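Local atomic coordinates of aminoacyltransferase FemA (Staphylococcus aureus, PDB entry 1LRZ), a protein that catalyses the addition of glycines 2 and 3 to the pentaglycine interpeptide bridge of staphylococcal peptidoglycan, taking glycine from glycyl-tRNA. Residues T4-A8 and K9-A13; N91-S94 and K95-K99. All blocks are in the same frame, centred on the assembly; numbering follows the deposited sequence.

Contact 1 of 2, residues T4-A8 and K9-A13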
ATOM      1  N   THR A   4     -29.612 -10.564  -2.290  1.00 27.20           N
ATOM      2  CA  THR A   4     -29.531 -11.822  -1.570  1.00 26.81           C
ATOM      3  C   THR A   4     -28.191 -11.986  -0.853  1.00 24.62           C
ATOM      4  O   THR A   4     -27.315 -11.128  -0.950  1.00 22.34           O
ATOM      5  CB  THR A   4     -29.733 -13.010  -2.542  1.00 30.50           C
ATOM      6  OG1 THR A   4     -29.731 -14.237  -1.806  1.00 34.68           O
ATOM      7  CG2 THR A   4     -28.614 -13.053  -3.579  1.00 30.86           C
ATOM      8  N   ASN A   5     -28.054 -13.077  -0.108  1.00 22.91           N
ATOM      9  CA  ASN A   5     -26.808 -13.375   0.578  1.00 24.03           C
ATOM     10  C   ASN A   5     -25.973 -14.137  -0.445  1.00 24.72           C
ATOM     11  O   ASN A   5     -26.524 -14.805  -1.316  1.00 23.74           O
ATOM     12  CB  ASN A   5     -27.067 -14.244   1.810  1.00 24.17           C
ATOM     13  CG  ASN A   5     -27.530 -13.430   2.998  1.00 28.10           C
ATOM     14  OD1 ASN A   5     -26.730 -12.765   3.667  1.00 29.34           O
ATOM     15  ND2 ASN A   5     -28.825 -13.456   3.256  1.00 26.78           N
ATOM     16  N   LEU A   6     -24.654 -14.035  -0.347  1.00 23.09           N
ATOM     17  CA  LEU A   6     -23.767 -14.712  -1.282  1.00 22.01           C
ATOM     18  C   LEU A   6     -22.888 -15.702  -0.536  1.00 22.91           C
ATOM     19  O   LEU A   6     -22.603 -15.520   0.652  1.00 22.73           O
ATOM     20  CB  LEU A   6     -22.857 -13.692  -1.986  1.00 20.74           C
ATOM     21  CG  LEU A   6     -23.444 -12.503  -2.756  1.00 20.55           C
ATOM     22  CD1 LEU A   6     -22.295 -11.656  -3.285  1.00 17.47           C
ATOM     23  CD2 LEU A   6     -24.331 -12.993  -3.920  1.00 17.39           C
ATOM     24  N   THR A   7     -22.454 -16.749  -1.230  1.00 21.23           N
ATOM     25  CA  THR A   7     -21.551 -17.721  -0.624  1.00 23.76           C
ATOM     26  C   THR A   7     -20.177 -17.068  -0.715  1.00 21.59           C
ATOM     27  O   THR A   7     -19.977 -16.156  -1.515  1.00 21.99           O
ATOM     28  CB  THR A   7     -21.512 -19.023  -1.420  1.00 26.17           C
ATOM     29  OG1 THR A   7     -20.923 -18.773  -2.703  1.00 20.56           O
ATOM     30  CG2 THR A   7     -22.943 -19.574  -1.605  1.00 25.74           C
ATOM     31  N   ALA A   8     -19.229 -17.529   0.090  1.00 22.26           N
ATOM     32  CA  ALA A   8     -17.889 -16.961   0.076  1.00 23.14           C
ATOM     33  C   ALA A   8     -17.256 -17.090  -1.309  1.00 25.60           C
ATOM     34  O   ALA A   8     -16.554 -16.184  -1.774  1.00 25.35           O
ATOM     35  CB  ALA A   8     -17.014 -17.657   1.129  1.00 20.81           C
ATOM     36  N   LYS A   9     -17.504 -18.218  -1.966  1.00 25.56           N
ATOM     37  CA  LYS A   9     -16.947 -18.464  -3.290  1.00 27.48           C
ATOM     38  C   LYS A   9     -17.473 -17.444  -4.301  1.00 26.98           C
ATOM     39  O   LYS A   9     -16.704 -16.843  -5.048  1.00 28.68           O
ATOM     40  CB  LYS A   9     -17.287 -19.891  -3.729  1.00 31.67           C
ATOM     41  CG  LYS A   9     -16.750 -20.274  -5.095  1.00 37.43           C
ATOM     42  CD  LYS A   9     -17.265 -21.649  -5.519  1.00 43.61           C
ATOM     43  CE  LYS A   9     -16.969 -21.941  -6.982  1.00 47.41           C
ATOM     44  NZ  LYS A   9     -17.610 -23.219  -7.407  1.00 49.27           N
ATOM     45  N   GLU A  10     -18.783 -17.241  -4.316  1.00 24.14           N
ATOM     46  CA  GLU A  10     -19.377 -16.280  -5.239  1.00 25.98           C
ATOM     47  C   GLU A  10     -18.832 -14.885  -4.963  1.00 23.53           C
ATOM     48  O   GLU A  10     -18.534 -14.142  -5.882  1.00 23.27           O
ATOM     49  CB  GLU A  10     -20.899 -16.217  -5.076  1.00 28.27           C
ATOM     50  CG  GLU A  10     -21.617 -17.538  -5.190  1.00 34.18           C
ATOM     51  CD  GLU A  10     -23.108 -17.374  -4.992  1.00 34.13           C
ATOM     52  OE1 GLU A  10     -23.504 -16.703  -4.019  1.00 29.49           O
ATOM     53  OE2 GLU A  10     -23.881 -17.914  -5.807  1.00 33.52           O
ATOM     54  N   PHE A  11     -18.766 -14.536  -3.682  1.00 20.97           N
ATOM     55  CA  PHE A  11     -18.292 -13.234  -3.244  1.00 21.61           C
ATOM     56  C   PHE A  11     -16.877 -12.972  -3.739  1.00 19.60           C
ATOM     57  O   PHE A  11     -16.622 -11.969  -4.395  1.00 19.78           O
ATOM     58  CB  PHE A  11     -18.295 -13.159  -1.721  1.00 20.82           C
ATOM     59  CG  PHE A  11     -17.834 -11.836  -1.189  1.00 20.00           C
ATOM     60  CD1 PHE A  11     -18.634 -10.704  -1.324  1.00 17.52           C
ATOM     61  CD2 PHE A  11     -16.607 -11.723  -0.543  1.00 16.21           C
ATOM     62  CE1 PHE A  11     -18.220  -9.472  -0.817  1.00 17.45           C
ATOM     63  CE2 PHE A  11     -16.178 -10.494  -0.031  1.00 16.80           C
ATOM     64  CZ  PHE A  11     -16.985  -9.367  -0.165  1.00 17.02           C
ATOM     65  N   GLY A  12     -15.968 -13.885  -3.416  1.00 20.15           N
ATOM     66  CA  GLY A  12     -14.578 -13.746  -3.823  1.00 21.52           C
ATOM     67  C   GLY A  12     -14.362 -13.652  -5.326  1.00 22.10           C
ATOM     68  O   GLY A  12     -13.557 -12.829  -5.801  1.00 19.75           O
ATOM     69  N   ALA A  13     -15.069 -14.493  -6.075  1.00 20.24           N
ATOM     70  CA  ALA A  13     -14.939 -14.507  -7.527  1.00 22.23           C
ATOM     71  C   ALA A  13     -15.372 -13.176  -8.125  1.00 23.17           C
ATOM     72  O   ALA A  13     -14.703 -12.629  -9.017  1.00 19.99           O
ATOM     73  CB  ALA A  13     -15.776 -15.645  -8.121  1.00 25.15           C
TER
HETATM   74  O   HOH W   1     -26.025 -16.987  -3.026  1.00 37.11           O
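After strand 2-5 the backbone turns at Thr7 into the first turn of a helix, where Phe11 N bonds to Thr7 O over 3.0 Å and Gly12 N reaches Ala8 O at 2.9 Å. Thr7 is the N-cap. Its OG1 (chi1 66°) is turned toward the helix and accepts from Glu10 N at 3.1 Å, although the modelled position of the hydroxyl is somewhat doubtful. Glu10 returns the bond: its CG lies beside its own backbone N and the chain runs extended beyond it, which carries OE1 back to Thr7 N at 3.0 Å in a nearly straight bond of 167°. The N-H meets OE1 on the anti side, somewhat out of the carboxylate plane. These reciprocal bonds make a capping box, the classic way of satisfying N-H groups that have no preceding helical turn to supply carbonyls. Here the box starts helix 8-16 two residues after edge strand 2-5 of the seven-stranded sheet. A water extends the grip, donating to Glu10 OE1 at 2.7 Å and to Asn5 O at 2.8 Å, while the other carboxylate oxygen, OE2, forms a salt bridge with Lys46 on the adjacent strand. With two N-H or O-H donors on OE1 and a lysine on OE2, the carboxylate is probably held in its charged form. On the buried side, Leu6 CD1 approaches the edge of the Phe11 ring, 4.3 Å from CD1 of that ring, and both side chains pack on Ala55 of strand 52-63.

Contact 2 of 2, residues N91-S94 and K95-K99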
ATOM      1  N   ASN A  91     -31.011   0.703  -1.482  1.00 23.95           N
ATOM      2  CA  ASN A  91     -32.361   0.654  -0.951  1.00 25.25           C
ATOM      3  C   ASN A  91     -32.563  -0.742  -0.347  1.00 26.00           C
ATOM      4  O   ASN A  91     -33.090  -0.883   0.756  1.00 26.21           O
ATOM      5  CB  ASN A  91     -33.363   0.896  -2.076  1.00 30.09           C
ATOM      6  CG  ASN A  91     -34.703   1.364  -1.569  1.00 34.15           C
ATOM      7  OD1 ASN A  91     -34.786   2.340  -0.829  1.00 36.68           O
ATOM      8  ND2 ASN A  91     -35.764   0.676  -1.968  1.00 36.06           N
ATOM      9  N   GLU A  92     -32.118  -1.774  -1.055  1.00 21.91           N
ATOM     10  CA  GLU A  92     -32.275  -3.128  -0.550  1.00 23.15           C
ATOM     11  C   GLU A  92     -31.355  -3.395   0.635  1.00 24.76           C
ATOM     12  O   GLU A  92     -31.677  -4.215   1.496  1.00 25.65           O
ATOM     13  CB  GLU A  92     -32.012  -4.144  -1.661  1.00 23.45           C
ATOM     14  CG  GLU A  92     -33.015  -4.097  -2.815  1.00 26.99           C
ATOM     15  CD  GLU A  92     -34.386  -4.617  -2.423  1.00 34.25           C
ATOM     16  OE1 GLU A  92     -34.452  -5.676  -1.760  1.00 37.61           O
ATOM     17  OE2 GLU A  92     -35.399  -3.980  -2.789  1.00 35.53           O
ATOM     18  N   LEU A  93     -30.214  -2.710   0.691  1.00 22.47           N
ATOM     19  CA  LEU A  93     -29.284  -2.904   1.803  1.00 22.54           C
ATOM     20  C   LEU A  93     -29.942  -2.364   3.078  1.00 21.78           C
ATOM     21  O   LEU A  93     -29.797  -2.939   4.160  1.00 19.64           O
ATOM     22  CB  LEU A  93     -27.966  -2.168   1.541  1.00 18.07           C
ATOM     23  CG  LEU A  93     -26.932  -2.190   2.671  1.00 17.76           C
ATOM     24  CD1 LEU A  93     -26.556  -3.630   3.035  1.00 20.46           C
ATOM     25  CD2 LEU A  93     -25.694  -1.426   2.215  1.00 16.97           C
ATOM     26  N   SER A  94     -30.665  -1.259   2.929  1.00 19.29           N
ATOM     27  CA  SER A  94     -31.370  -0.642   4.040  1.00 24.83           C
ATOM     28  C   SER A  94     -32.414  -1.626   4.569  1.00 24.26           C
ATOM     29  O   SER A  94     -32.495  -1.859   5.774  1.00 24.17           O
ATOM     30  CB  SER A  94     -32.062   0.645   3.586  1.00 27.08           C
ATOM     31  OG  SER A  94     -31.110   1.628   3.215  1.00 35.99           O
ATOM     32  N   LYS A  95     -33.201  -2.206   3.662  1.00 24.33           N
ATOM     33  CA  LYS A  95     -34.232  -3.173   4.041  1.00 24.89           C
ATOM     34  C   LYS A  95     -33.586  -4.377   4.711  1.00 25.01           C
ATOM     35  O   LYS A  95     -34.102  -4.929   5.687  1.00 22.97           O
ATOM     36  CB  LYS A  95     -34.997  -3.657   2.815  1.00 27.21           C
ATOM     37  CG  LYS A  95     -35.741  -2.585   2.047  1.00 31.44           C
ATOM     38  CD  LYS A  95     -36.471  -3.206   0.859  1.00 35.91           C
ATOM     39  CE  LYS A  95     -37.102  -2.143  -0.026  1.00 38.63           C
ATOM     40  NZ  LYS A  95     -37.759  -2.750  -1.220  1.00 43.17           N
ATOM     41  N   TYR A  96     -32.449  -4.788   4.167  1.00 22.82           N
ATOM     42  CA  TYR A  96     -31.726  -5.927   4.702  1.00 21.60           C
ATOM     43  C   TYR A  96     -31.279  -5.678   6.143  1.00 20.77           C
ATOM     44  O   TYR A  96     -31.541  -6.497   7.028  1.00 21.84           O
ATOM     45  CB  TYR A  96     -30.496  -6.233   3.840  1.00 18.48           C
ATOM     46  CG  TYR A  96     -29.732  -7.438   4.316  1.00 16.42           C
ATOM     47  CD1 TYR A  96     -30.134  -8.731   3.958  1.00 18.77           C
ATOM     48  CD2 TYR A  96     -28.626  -7.294   5.151  1.00 13.96           C
ATOM     49  CE1 TYR A  96     -29.448  -9.854   4.425  1.00 13.81           C
ATOM     50  CE2 TYR A  96     -27.936  -8.400   5.622  1.00 14.98           C
ATOM     51  CZ  TYR A  96     -28.353  -9.676   5.255  1.00 15.79           C
ATOM     52  OH  TYR A  96     -27.670 -10.774   5.719  1.00 18.32           O
ATOM     53  N   VAL A  97     -30.615  -4.556   6.401  1.00 17.21           N
ATOM     54  CA  VAL A  97     -30.157  -4.335   7.764  1.00 18.23           C
ATOM     55  C   VAL A  97     -31.310  -4.114   8.744  1.00 21.30           C
ATOM     56  O   VAL A  97     -31.145  -4.352   9.936  1.00 20.81           O
ATOM     57  CB  VAL A  97     -29.147  -3.170   7.869  1.00 20.18           C
ATOM     58  CG1 VAL A  97     -27.890  -3.516   7.063  1.00 21.68           C
ATOM     59  CG2 VAL A  97     -29.781  -1.864   7.398  1.00 19.32           C
ATOM     60  N   LYS A  98     -32.471  -3.687   8.249  1.00 22.12           N
ATOM     61  CA  LYS A  98     -33.624  -3.483   9.128  1.00 25.66           C
ATOM     62  C   LYS A  98     -34.163  -4.823   9.607  1.00 25.48           C
ATOM     63  O   LYS A  98     -34.935  -4.892  10.562  1.00 27.54           O
ATOM     64  CB  LYS A  98     -34.729  -2.704   8.419  1.00 28.08           C
ATOM     65  CG  LYS A  98     -34.386  -1.241   8.181  1.00 33.03           C
ATOM     66  CD  LYS A  98     -35.441  -0.539   7.329  1.00 36.63           C
ATOM     67  CE  LYS A  98     -35.026   0.908   7.048  1.00 40.13           C
ATOM     68  NZ  LYS A  98     -36.029   1.646   6.234  1.00 39.89           N
ATOM     69  N   LYS A  99     -33.757  -5.892   8.930  1.00 23.31           N
ATOM     70  CA  LYS A  99     -34.171  -7.236   9.313  1.00 22.25           C
ATOM     71  C   LYS A  99     -33.251  -7.735  10.419  1.00 20.74           C
ATOM     72  O   LYS A  99     -33.522  -8.748  11.051  1.00 20.53           O
ATOM     73  CB  LYS A  99     -34.048  -8.201   8.131  1.00 25.31           C
ATOM     74  CG  LYS A  99     -35.124  -8.052   7.077  1.00 33.21           C
ATOM     75  CD  LYS A  99     -34.871  -8.987   5.896  1.00 37.51           C
ATOM     76  CE  LYS A  99     -35.841  -8.677   4.764  1.00 43.73           C
ATOM     77  NZ  LYS A  99     -35.597  -9.524   3.563  1.00 50.04           N
TER
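The carboxylate of Glu92 is approached from above its plane by Lys95, whose NZ stands 3.1 Å from OE2, some 38° out of that plane, in a hydrogen-bonded salt bridge. Near the same ammonium group is the flat amide of Asn91, with ND2 3.7 Å from Lys95 CE, a packing contact with the end of the aliphatic chain. The ring of Tyr96 projects clear of residues 91-94 and meets the ring of His100, their planes about 45° apart. Three residues apart, the side chains of Glu92 and Lys95 leave the helix on the same side, one turn along. Lys95 is extended beyond CG, whereas Glu92 bends at chi2 (-71°), which brings its carboxylate round to the lysine tip. Beneath this surface pair runs the i to i+4 bonding of an alpha-helix, including Lys95 N to Asn91 O at 3.2 Å and Val97 N to Leu93 O at 2.9 Å. Helix 83-98 is the crossover of a beta-alpha-beta unit, linking parallel strands 67-78 and 102-107, and its inner face is apolar: Leu93 CD1 meets Val97 CG1 at 4.2 Å, and the two side chains reach Leu105 and Cys102 of strand 102-107. Ser94, also buried, turns its hydroxyl back along the helix, where OG bonds to Phe90 O. Towards the C-terminal end, the extended chain of Lys98 passes beside the carbonyl of Ser94, with CG 3.1 Å from Ser94 O, the same oxygen that accepts from Lys98 N.

How the contacts relate
Both contacts are local and partly buried, and each sets apolar side chains against the seven-stranded sheet (Leu6 and Phe11, Leu93 and Val97) and has lysines at the surface, but they treat different stages of a helix. Contact 1 starts one, so its side chains must serve backbone N-H groups; contact 2 lies in the last turns of another, where backbone carbonyls serve them. Both glutamates bridge to a lysine: Glu10 also holds a backbone N-H and reaches Lys46 on the neighbouring strand, whereas Glu92 pairs within its own helix. The centres of contact 1 and contact 2 lie about 18 Å apart. The two meet where the side chain of Asn5 touches that of Tyr96.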